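Local coordinates for DNA processing protein DprA (Streptococcus pneumoniae, PDB 3UQZ) that binds single-stranded DNA cooperatively, protects it from nucleases and helps load the recombinase RecA onto it during natural transformation, at residues N5-K10 / E54-I59; S65-K70 / Y194-Q199; D79-D84 / D90-L95. One frame throughout, in Å; residues are numbered along the deposited sequence.

Contact 1. Residues N5-K10 / E54-I59; sequences NYEIYK and ERYFQI
In the helical N-terminal SAM (sterile alpha motif) domain, Glu7 and Lys10 of helix 5-13 reach across to Tyr56 and Ile59 at the end of helix 49-58. Tyr56 is gripped at its edge and over one face. Its hydroxyl OH donates a hydrogen bond of 2.6 Å to OE1 of Glu7, approaching from the syn side and tilted 25° from the plane of the acid. The acid sits at the ring edge, its carboxylate turned 27° from the ring plane; a bend at chi2 (-69°) brings it round from a CB that does not itself face the other helix.

Lys10 takes one ring face. CE lies 3.8 Å from the ring centroid of Tyr56 in a CH-pi contact, while NZ, 3.9 Å from that centroid, makes an off-centre cation-pi interaction. Lysine suits both roles because its long aliphatic chain, running out straight and crossing the tyrosine at about a right angle, ends in a charge. This joins the first helix of the SAM bundle to helix 49-58. The ammonium has its strongest polar partner in Asp61, with which NZ forms a salt bridge; Tyr6 OH hydrogen-bonds to the same carboxylate oxygen. Ile59, just past the helix, lays its branched side chain alongside the lysine methylenes, with CG2 3.7 Å from Lys10 CE.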
loop_
_atom_site.group_PDB
_atom_site.type_symbol
_atom_site.label_atom_id
_atom_site.label_comp_id
_atom_site.label_asym_id
_atom_site.label_seq_id
_atom_site.Cartn_x
_atom_site.Cartn_y
_atom_site.Cartn_z
ATOM N N ASN A 5 31.974 8.125 32.530
ATOM C CA ASN A 5 31.610 8.551 31.171
ATOM C C ASN A 5 32.833 9.063 30.412
ATOM O O ASN A 5 32.969 8.774 29.216
ATOM C CB ASN A 5 30.489 9.589 31.164
ATOM C CG ASN A 5 29.132 9.070 31.580
ATOM O OD1 ASN A 5 28.939 7.871 31.865
ATOM N ND2 ASN A 5 28.162 9.991 31.654
ATOM N N TYR A 6 33.751 9.769 31.118
ATOM C CA TYR A 6 35.011 10.252 30.531
ATOM C C TYR A 6 35.875 9.071 30.070
ATOM O O TYR A 6 36.513 9.154 29.015
ATOM C CB TYR A 6 35.798 11.146 31.521
ATOM C CG TYR A 6 37.203 11.453 31.047
ATOM C CD1 TYR A 6 37.431 12.378 30.034
ATOM C CD2 TYR A 6 38.299 10.753 31.548
ATOM C CE1 TYR A 6 38.713 12.607 29.537
ATOM C CE2 TYR A 6 39.585 10.972 31.057
ATOM C CZ TYR A 6 39.790 11.910 30.064
ATOM O OH TYR A 6 41.060 12.143 29.603
ATOM N N GLU A 7 35.903 7.985 30.870
ATOM C CA GLU A 7 36.683 6.794 30.548
ATOM C C GLU A 7 36.119 6.077 29.343
ATOM O O GLU A 7 36.899 5.635 28.494
ATOM C CB GLU A 7 36.847 5.869 31.756
ATOM C CG GLU A 7 37.709 6.454 32.863
ATOM C CD GLU A 7 39.190 6.600 32.570
ATOM O OE1 GLU A 7 39.687 5.958 31.616
ATOM O OE2 GLU A 7 39.856 7.356 33.313
ATOM N N ILE A 8 34.769 6.041 29.215
ATOM C CA ILE A 8 34.079 5.466 28.055
ATOM C C ILE A 8 34.572 6.197 26.789
ATOM O O ILE A 8 35.014 5.542 25.841
ATOM C CB ILE A 8 32.530 5.509 28.221
ATOM C CG1 ILE A 8 32.052 4.486 29.292
ATOM C CG2 ILE A 8 31.846 5.255 26.894
ATOM C CD1 ILE A 8 30.608 4.667 29.822
ATOM N N TYR A 9 34.577 7.548 26.820
ATOM C CA TYR A 9 35.083 8.389 25.732
ATOM C C TYR A 9 36.556 8.097 25.467
ATOM O O TYR A 9 36.936 7.929 24.304
ATOM C CB TYR A 9 34.870 9.882 26.043
ATOM C CG TYR A 9 35.167 10.803 24.877
ATOM C CD1 TYR A 9 34.553 10.615 23.641
ATOM C CD2 TYR A 9 36.043 11.879 25.016
ATOM C CE1 TYR A 9 34.825 11.458 22.563
ATOM C CE2 TYR A 9 36.315 12.734 23.947
ATOM C CZ TYR A 9 35.701 12.517 22.723
ATOM O OH TYR A 9 35.959 13.350 21.664
ATOM N N LYS A 10 37.377 7.993 26.550
ATOM C CA LYS A 10 38.807 7.675 26.464
ATOM C C LYS A 10 39.055 6.297 25.805
ATOM O O LYS A 10 40.020 6.163 25.049
ATOM C CB LYS A 10 39.485 7.795 27.836
ATOM C CG LYS A 10 41.001 7.913 27.766
ATOM C CD LYS A 10 41.612 8.122 29.135
ATOM C CE LYS A 10 43.117 8.033 29.087
ATOM N NZ LYS A 10 43.703 8.083 30.443
ATOM N N GLU A 54 48.688 0.787 24.703
ATOM C CA GLU A 54 49.695 1.760 24.277
ATOM C C GLU A 54 48.987 3.075 24.016
ATOM O O GLU A 54 49.280 4.050 24.701
ATOM C CB GLU A 54 50.426 1.271 23.009
ATOM C CG GLU A 54 51.603 2.134 22.583
ATOM C CD GLU A 54 52.225 1.758 21.250
ATOM O OE1 GLU A 54 51.546 1.907 20.207
ATOM O OE2 GLU A 54 53.404 1.331 21.248
ATOM N N ARG A 55 47.999 3.073 23.094
ATOM C CA ARG A 55 47.178 4.233 22.712
ATOM C C ARG A 55 46.509 4.901 23.910
ATOM O O ARG A 55 46.531 6.132 23.998
ATOM C CB ARG A 55 46.142 3.844 21.649
ATOM C CG ARG A 55 46.747 3.609 20.270
ATOM C CD ARG A 55 45.691 3.409 19.208
ATOM N NE ARG A 55 44.806 4.569 19.085
ATOM C CZ ARG A 55 43.786 4.649 18.237
ATOM N NH1 ARG A 55 43.518 3.642 17.414
ATOM N NH2 ARG A 55 43.027 5.736 18.201
ATOM N N TYR A 56 45.978 4.094 24.857
ATOM C CA TYR A 56 45.351 4.596 26.083
ATOM C C TYR A 56 46.353 5.434 26.904
ATOM O O TYR A 56 46.024 6.541 27.338
ATOM C CB TYR A 56 44.780 3.435 26.923
ATOM C CG TYR A 56 44.064 3.884 28.181
ATOM C CD1 TYR A 56 42.678 4.030 28.207
ATOM C CD2 TYR A 56 44.773 4.163 29.350
ATOM C CE1 TYR A 56 42.016 4.444 29.362
ATOM C CE2 TYR A 56 44.122 4.586 30.507
ATOM C CZ TYR A 56 42.744 4.727 30.508
ATOM O OH TYR A 56 42.112 5.157 31.645
ATOM N N PHE A 57 47.576 4.904 27.096
ATOM C CA PHE A 57 48.643 5.572 27.844
ATOM C C PHE A 57 49.169 6.839 27.184
ATOM O O PHE A 57 49.553 7.767 27.903
ATOM C CB PHE A 57 49.785 4.600 28.177
ATOM C CG PHE A 57 49.398 3.537 29.177
ATOM C CD1 PHE A 57 48.889 3.880 30.426
ATOM C CD2 PHE A 57 49.565 2.195 28.885
ATOM C CE1 PHE A 57 48.515 2.895 31.340
ATOM C CE2 PHE A 57 49.173 1.213 29.796
ATOM C CZ PHE A 57 48.695 1.569 31.030
ATOM N N GLN A 58 49.153 6.897 25.832
ATOM C CA GLN A 58 49.620 8.065 25.078
ATOM C C GLN A 58 48.655 9.252 25.128
ATOM O O GLN A 58 49.046 10.370 24.784
ATOM C CB GLN A 58 49.988 7.687 23.637
ATOM C CG GLN A 58 51.258 6.835 23.559
ATOM C CD GLN A 58 51.415 6.082 22.266
ATOM O OE1 GLN A 58 50.521 6.035 21.410
ATOM N NE2 GLN A 58 52.572 5.455 22.101
ATOM N N ILE A 59 47.406 9.021 25.575
ATOM C CA ILE A 59 46.376 10.060 25.665
ATOM C C ILE A 59 46.703 11.129 26.706
ATOM O O ILE A 59 46.939 10.806 27.871
ATOM C CB ILE A 59 44.944 9.445 25.830
ATOM C CG1 ILE A 59 44.443 8.848 24.493
ATOM C CG2 ILE A 59 43.937 10.468 26.379
ATOM C CD1 ILE A 59 43.337 7.854 24.606
#

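Contact 2. Residues S65-K70 / Y194-Q199; sequences SKEFQK and YGPGEQ
The last turns of helix 61-69 run up against an irregular loop, with Glu67 and Pro196 closest in backbone, their CA atoms 6.7 Å apart. Within the loop Gly195 to Glu198 form a type II beta turn, closed by a weak backbone bond from Glu198 N to Gly195 O. Pro196 occupies the second position of the turn, where its fixed phi fits, and Gly197 the third, where a positive phi of 76° is easily adopted without a side chain. Glu198 folds back over the turn: its OE2 accepts the N-H of Gly195 at 3.1 Å, on the anti side of the carboxylate and tilted 26° from its plane.

Pro196 makes the contact from the loop side, its ring pointing at the helix. Pro196 CG lies 3.4 Å from the carbonyl oxygen Glu67 O, and Pro196 CD is 4.0 Å from Glu67 CG. The loop follows strand 189-192 of the Rossmann-like sheet, whereas helix 61-69 follows helix 49-58 in the chain; the proline joins the two. Lys70 runs past the CB-CG edge of the ring, its CD 3.8 Å from both CB and CG of Pro196. With CG anti to the backbone N (chi1 -162°) and the rest of the chain extended, its methylenes lie against the proline while NZ reaches a salt bridge with Asp170, whose other carboxylate oxygen receives the N-H of Gly197. The carboxylate of Glu67 turns instead to helix 5-13, where OE2 hydrogen-bonds with Tyr9 OH and forms a salt bridge with Lys13 NZ.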
loop_
_atom_site.group_PDB
_atom_site.type_symbol
_atom_site.label_atom_id
_atom_site.label_comp_id
_atom_site.label_asym_id
_atom_site.label_seq_id
_atom_site.Cartn_x
_atom_site.Cartn_y
_atom_site.Cartn_z
ATOM N N SER A 65 40.096 15.899 28.416
ATOM C CA SER A 65 39.075 16.318 29.379
ATOM C C SER A 65 38.397 17.620 28.941
ATOM O O SER A 65 37.199 17.795 29.165
ATOM C CB SER A 65 39.660 16.448 30.779
ATOM O OG SER A 65 38.627 16.539 31.746
ATOM N N LYS A 66 39.153 18.510 28.281
ATOM C CA LYS A 66 38.643 19.772 27.753
ATOM C C LYS A 66 37.668 19.470 26.592
ATOM O O LYS A 66 36.578 20.039 26.549
ATOM C CB LYS A 66 39.813 20.660 27.293
ATOM C CG LYS A 66 39.438 22.111 27.056
ATOM C CD LYS A 66 40.610 22.847 26.453
ATOM C CE LYS A 66 40.162 23.991 25.577
ATOM N NZ LYS A 66 41.309 24.653 24.902
ATOM N N GLU A 67 38.070 18.554 25.684
ATOM C CA GLU A 67 37.325 18.082 24.516
ATOM C C GLU A 67 35.995 17.410 24.948
ATOM O O GLU A 67 34.922 17.798 24.463
ATOM C CB GLU A 67 38.208 17.094 23.743
ATOM C CG GLU A 67 37.804 16.860 22.304
ATOM C CD GLU A 67 38.649 15.815 21.608
ATOM O OE1 GLU A 67 39.886 15.997 21.531
ATOM O OE2 GLU A 67 38.073 14.807 21.139
ATOM N N PHE A 68 36.075 16.428 25.887
ATOM C CA PHE A 68 34.936 15.697 26.439
ATOM C C PHE A 68 33.901 16.615 27.113
ATOM O O PHE A 68 32.698 16.343 27.033
ATOM C CB PHE A 68 35.424 14.613 27.422
ATOM C CG PHE A 68 34.335 13.889 28.178
ATOM C CD1 PHE A 68 33.551 12.924 27.552
ATOM C CD2 PHE A 68 34.092 14.173 29.518
ATOM C CE1 PHE A 68 32.542 12.257 28.252
ATOM C CE2 PHE A 68 33.080 13.512 30.217
ATOM C CZ PHE A 68 32.307 12.563 29.578
ATOM N N GLN A 69 34.368 17.676 27.792
ATOM C CA GLN A 69 33.501 18.593 28.531
ATOM C C GLN A 69 32.868 19.735 27.721
ATOM O O GLN A 69 31.944 20.383 28.226
ATOM C CB GLN A 69 34.193 19.087 29.813
ATOM C CG GLN A 69 34.275 17.998 30.885
ATOM C CD GLN A 69 35.103 18.387 32.077
ATOM O OE1 GLN A 69 36.127 19.067 31.966
ATOM N NE2 GLN A 69 34.708 17.903 33.244
ATOM N N LYS A 70 33.314 19.940 26.451
ATOM C CA LYS A 70 32.787 20.982 25.551
ATOM C C LYS A 70 31.259 20.915 25.415
ATOM O O LYS A 70 30.606 21.949 25.459
ATOM C CB LYS A 70 33.469 20.942 24.173
ATOM C CG LYS A 70 33.284 22.228 23.393
ATOM C CD LYS A 70 33.582 22.087 21.917
ATOM C CE LYS A 70 33.725 23.453 21.292
ATOM N NZ LYS A 70 34.040 23.372 19.848
ATOM N N TYR A 194 29.377 11.527 18.066
ATOM C CA TYR A 194 30.617 12.152 17.636
ATOM C C TYR A 194 31.027 13.361 18.457
ATOM O O TYR A 194 30.202 14.190 18.827
ATOM C CB TYR A 194 30.551 12.456 16.129
ATOM C CG TYR A 194 30.003 11.272 15.362
ATOM C CD1 TYR A 194 30.762 10.114 15.194
ATOM C CD2 TYR A 194 28.685 11.253 14.919
ATOM C CE1 TYR A 194 30.228 8.978 14.587
ATOM C CE2 TYR A 194 28.145 10.126 14.299
ATOM C CZ TYR A 194 28.926 8.997 14.124
ATOM O OH TYR A 194 28.402 7.873 13.539
ATOM N N GLY A 195 32.313 13.425 18.758
ATOM C CA GLY A 195 32.902 14.482 19.565
ATOM C C GLY A 195 33.137 15.771 18.806
ATOM O O GLY A 195 32.881 15.830 17.602
ATOM N N PRO A 196 33.646 16.821 19.489
ATOM C CA PRO A 196 33.852 18.118 18.818
ATOM C C PRO A 196 34.664 18.103 17.524
ATOM O O PRO A 196 35.690 17.427 17.432
ATOM C CB PRO A 196 34.514 18.969 19.904
ATOM C CG PRO A 196 34.046 18.368 21.192
ATOM C CD PRO A 196 34.000 16.898 20.921
ATOM N N GLY A 197 34.177 18.822 16.522
ATOM C CA GLY A 197 34.852 18.961 15.239
ATOM C C GLY A 197 34.794 17.800 14.268
ATOM O O GLY A 197 35.390 17.892 13.193
ATOM N N GLU A 198 34.074 16.703 14.609
ATOM C CA GLU A 198 33.945 15.530 13.737
ATOM C C GLU A 198 33.118 15.840 12.490
ATOM O O GLU A 198 32.042 16.435 12.582
ATOM C CB GLU A 198 33.433 14.293 14.489
ATOM C CG GLU A 198 34.433 13.759 15.501
ATOM C CD GLU A 198 34.428 12.256 15.703
ATOM O OE1 GLU A 198 34.683 11.526 14.717
ATOM O OE2 GLU A 198 34.224 11.811 16.858
ATOM N N GLN A 199 33.650 15.445 11.330
ATOM C CA GLN A 199 33.121 15.716 9.996
ATOM C C GLN A 199 32.040 14.752 9.476
ATOM O O GLN A 199 32.012 13.589 9.892
ATOM C CB GLN A 199 34.304 15.795 8.992
ATOM C CG GLN A 199 35.252 16.980 9.204
ATOM C CD GLN A 199 34.545 18.305 9.183
ATOM O OE1 GLN A 199 34.375 18.938 10.226
ATOM N NE2 GLN A 199 34.104 18.743 8.006
#

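Contact 3. Residues D79-D84 / D90-L95; sequences DCYPWD and DAPVLL
Tyr81 spans the gap between the two segments with the full length of its phenol, whose hydroxyl ends among Ala91 and Pro92. The backbones are well apart here, the nearest CA atoms being those of Tyr81 and Leu95 at 9.2 Å, and a long, rigid side chain is what can bridge such a distance. Its CB already points at the other segment. A chi1 of -165° sets CG opposite the backbone N and aims the phenol axis at Pro92; chi2, at 98°, sets only the turn of the ring about that axis.

The acceptor is the carbonyl oxygen of Pro92, which takes the hydrogen bond from Tyr81 OH at 2.7 Å. The hydroxyl lies in the carbonyl plane on a lone pair, with a C=O...O angle of 134°. Carbon atoms crowd round the hydroxyl: Pro92 CD approaches Tyr81 OH to 3.4 Å, and the methyl CB of Ala91 to 3.7 Å. Alanine fits here because its small side chain faces the phenol without blocking it. The pyrrolidine ring crosses the tyrosine at a slant, its CG making an apolar contact 4.4 Å from Tyr81 CZ.

Beyond Pro92 the chain enters strand 94-99, an antiparallel member of the mixed sheet, and Asn18 from helix 18-28 holds the backbone of Ala91 and Val93 on its approach. All three touching residues are buried; the hydroxyl, as hydrogen-bond donor, probably satisfies a carbonyl with little access to water, while the carbon framework of the phenol remains compatible with the apolar surroundings.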
loop_
_atom_site.group_PDB
_atom_site.type_symbol
_atom_site.label_atom_id
_atom_site.label_comp_id
_atom_site.label_asym_id
_atom_site.label_seq_id
_atom_site.Cartn_x
_atom_site.Cartn_y
_atom_site.Cartn_z
ATOM N N ASP A 79 20.875 6.700 34.348
ATOM C CA ASP A 79 19.435 6.501 34.557
ATOM C C ASP A 79 18.584 7.089 33.433
ATOM O O ASP A 79 17.525 6.544 33.120
ATOM C CB ASP A 79 18.980 7.126 35.900
ATOM C CG ASP A 79 19.970 7.030 37.051
ATOM O OD1 ASP A 79 21.043 7.683 36.973
ATOM O OD2 ASP A 79 19.647 6.362 38.058
ATOM N N CYS A 80 19.028 8.216 32.859
ATOM C CA CYS A 80 18.306 8.929 31.814
ATOM C C CYS A 80 18.336 8.233 30.451
ATOM O O CYS A 80 17.531 8.576 29.573
ATOM C CB CYS A 80 18.782 10.374 31.718
ATOM S SG CYS A 80 20.407 10.555 30.957
ATOM N N TYR A 81 19.261 7.283 30.258
ATOM C CA TYR A 81 19.363 6.559 29.000
ATOM C C TYR A 81 18.023 5.832 28.719
ATOM O O TYR A 81 17.573 5.051 29.571
ATOM C CB TYR A 81 20.555 5.584 29.024
ATOM C CG TYR A 81 20.947 5.054 27.662
ATOM C CD1 TYR A 81 21.994 5.621 26.947
ATOM C CD2 TYR A 81 20.291 3.956 27.103
ATOM C CE1 TYR A 81 22.387 5.108 25.713
ATOM C CE2 TYR A 81 20.658 3.452 25.858
ATOM C CZ TYR A 81 21.710 4.029 25.170
ATOM O OH TYR A 81 22.079 3.519 23.951
ATOM N N PRO A 82 17.348 6.148 27.568
ATOM C CA PRO A 82 16.041 5.517 27.288
ATOM C C PRO A 82 16.099 4.012 27.036
ATOM O O PRO A 82 16.939 3.529 26.274
ATOM C CB PRO A 82 15.477 6.320 26.113
ATOM C CG PRO A 82 16.620 6.982 25.509
ATOM C CD PRO A 82 17.736 7.090 26.496
ATOM N N TRP A 83 15.193 3.283 27.705
ATOM C CA TRP A 83 15.099 1.829 27.685
ATOM C C TRP A 83 14.872 1.211 26.325
ATOM O O TRP A 83 15.376 0.120 26.090
ATOM C CB TRP A 83 14.069 1.338 28.711
ATOM C CG TRP A 83 14.491 1.453 30.154
ATOM C CD1 TRP A 83 15.683 1.915 30.636
ATOM C CD2 TRP A 83 13.716 1.072 31.302
ATOM N NE1 TRP A 83 15.690 1.865 32.009
ATOM C CE2 TRP A 83 14.502 1.336 32.445
ATOM C CE3 TRP A 83 12.438 0.504 31.476
ATOM C CZ2 TRP A 83 14.055 1.048 33.744
ATOM C CZ3 TRP A 83 12.006 0.208 32.759
ATOM C CH2 TRP A 83 12.808 0.479 33.873
ATOM N N ASP A 84 14.130 1.880 25.427
ATOM C CA ASP A 84 13.897 1.358 24.081
ATOM C C ASP A 84 15.195 1.314 23.280
ATOM O O ASP A 84 15.429 0.337 22.570
ATOM C CB ASP A 84 12.842 2.187 23.339
ATOM C CG ASP A 84 11.414 1.974 23.804
ATOM O OD1 ASP A 84 10.994 0.797 23.925
ATOM O OD2 ASP A 84 10.698 2.979 23.993
ATOM N N ASP A 90 23.970 -3.215 19.242
ATOM C CA ASP A 90 24.985 -2.155 19.153
ATOM C C ASP A 90 24.450 -0.788 19.622
ATOM O O ASP A 90 24.712 0.240 18.999
ATOM C CB ASP A 90 25.647 -2.110 17.749
ATOM C CG ASP A 90 26.993 -1.416 17.681
ATOM O OD1 ASP A 90 27.720 -1.440 18.684
ATOM O OD2 ASP A 90 27.323 -0.861 16.610
ATOM N N ALA A 91 23.702 -0.784 20.742
ATOM C CA ALA A 91 23.146 0.430 21.336
ATOM C C ALA A 91 24.270 1.453 21.613
ATOM O O ALA A 91 25.337 1.048 22.075
ATOM C CB ALA A 91 22.423 0.089 22.624
ATOM N N PRO A 92 24.102 2.756 21.272
ATOM C CA PRO A 92 25.182 3.732 21.538
ATOM C C PRO A 92 25.585 3.711 22.999
ATOM O O PRO A 92 24.747 3.744 23.894
ATOM C CB PRO A 92 24.583 5.085 21.126
ATOM C CG PRO A 92 23.140 4.860 21.039
ATOM C CD PRO A 92 22.920 3.416 20.683
ATOM N N VAL A 93 26.873 3.547 23.228
ATOM C CA VAL A 93 27.438 3.450 24.567
ATOM C C VAL A 93 27.552 4.826 25.272
ATOM O O VAL A 93 27.382 4.910 26.490
ATOM C CB VAL A 93 28.729 2.609 24.503
ATOM C CG1 VAL A 93 30.001 3.446 24.557
ATOM C CG2 VAL A 93 28.712 1.501 25.527
ATOM N N LEU A 94 27.769 5.899 24.489
ATOM C CA LEU A 94 27.892 7.273 24.971
ATOM C C LEU A 94 27.300 8.228 23.923
ATOM O O LEU A 94 27.587 8.083 22.736
ATOM C CB LEU A 94 29.382 7.606 25.254
ATOM C CG LEU A 94 29.749 9.033 25.714
ATOM C CD1 LEU A 94 29.480 9.232 27.186
ATOM C CD2 LEU A 94 31.201 9.338 25.420
ATOM N N LEU A 95 26.468 9.186 24.372
ATOM C CA LEU A 95 25.831 10.200 23.521
ATOM C C LEU A 95 26.035 11.599 24.071
ATOM O O LEU A 95 25.724 11.861 25.235
ATOM C CB LEU A 95 24.305 9.958 23.329
ATOM C CG LEU A 95 23.864 8.796 22.425
ATOM C CD1 LEU A 95 22.413 8.447 22.659
ATOM C CD2 LEU A 95 24.097 9.110 20.964
#

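How the contacts relate
From the N terminus, contact 1 closes first, bringing helix 5-13 back to the end of helix 49-58 and so drawing the SAM helices together. The chain then runs directly into helix 61-69, where contact 2 opens a loop of more than 120 residues that ends after strand 189-192. Contact 3, a short local closure between residues 79-84 and 90-95, is nested inside that loop; none of the three cross. Helix 5-13 touches both later contacts: Asn5 and Tyr9 pack against Phe68 in contact 2, and Ile8 packs on Val93 and Leu94 in contact 3, joining the helical domain to strand 94-99, next to the outermost strand of the sheet.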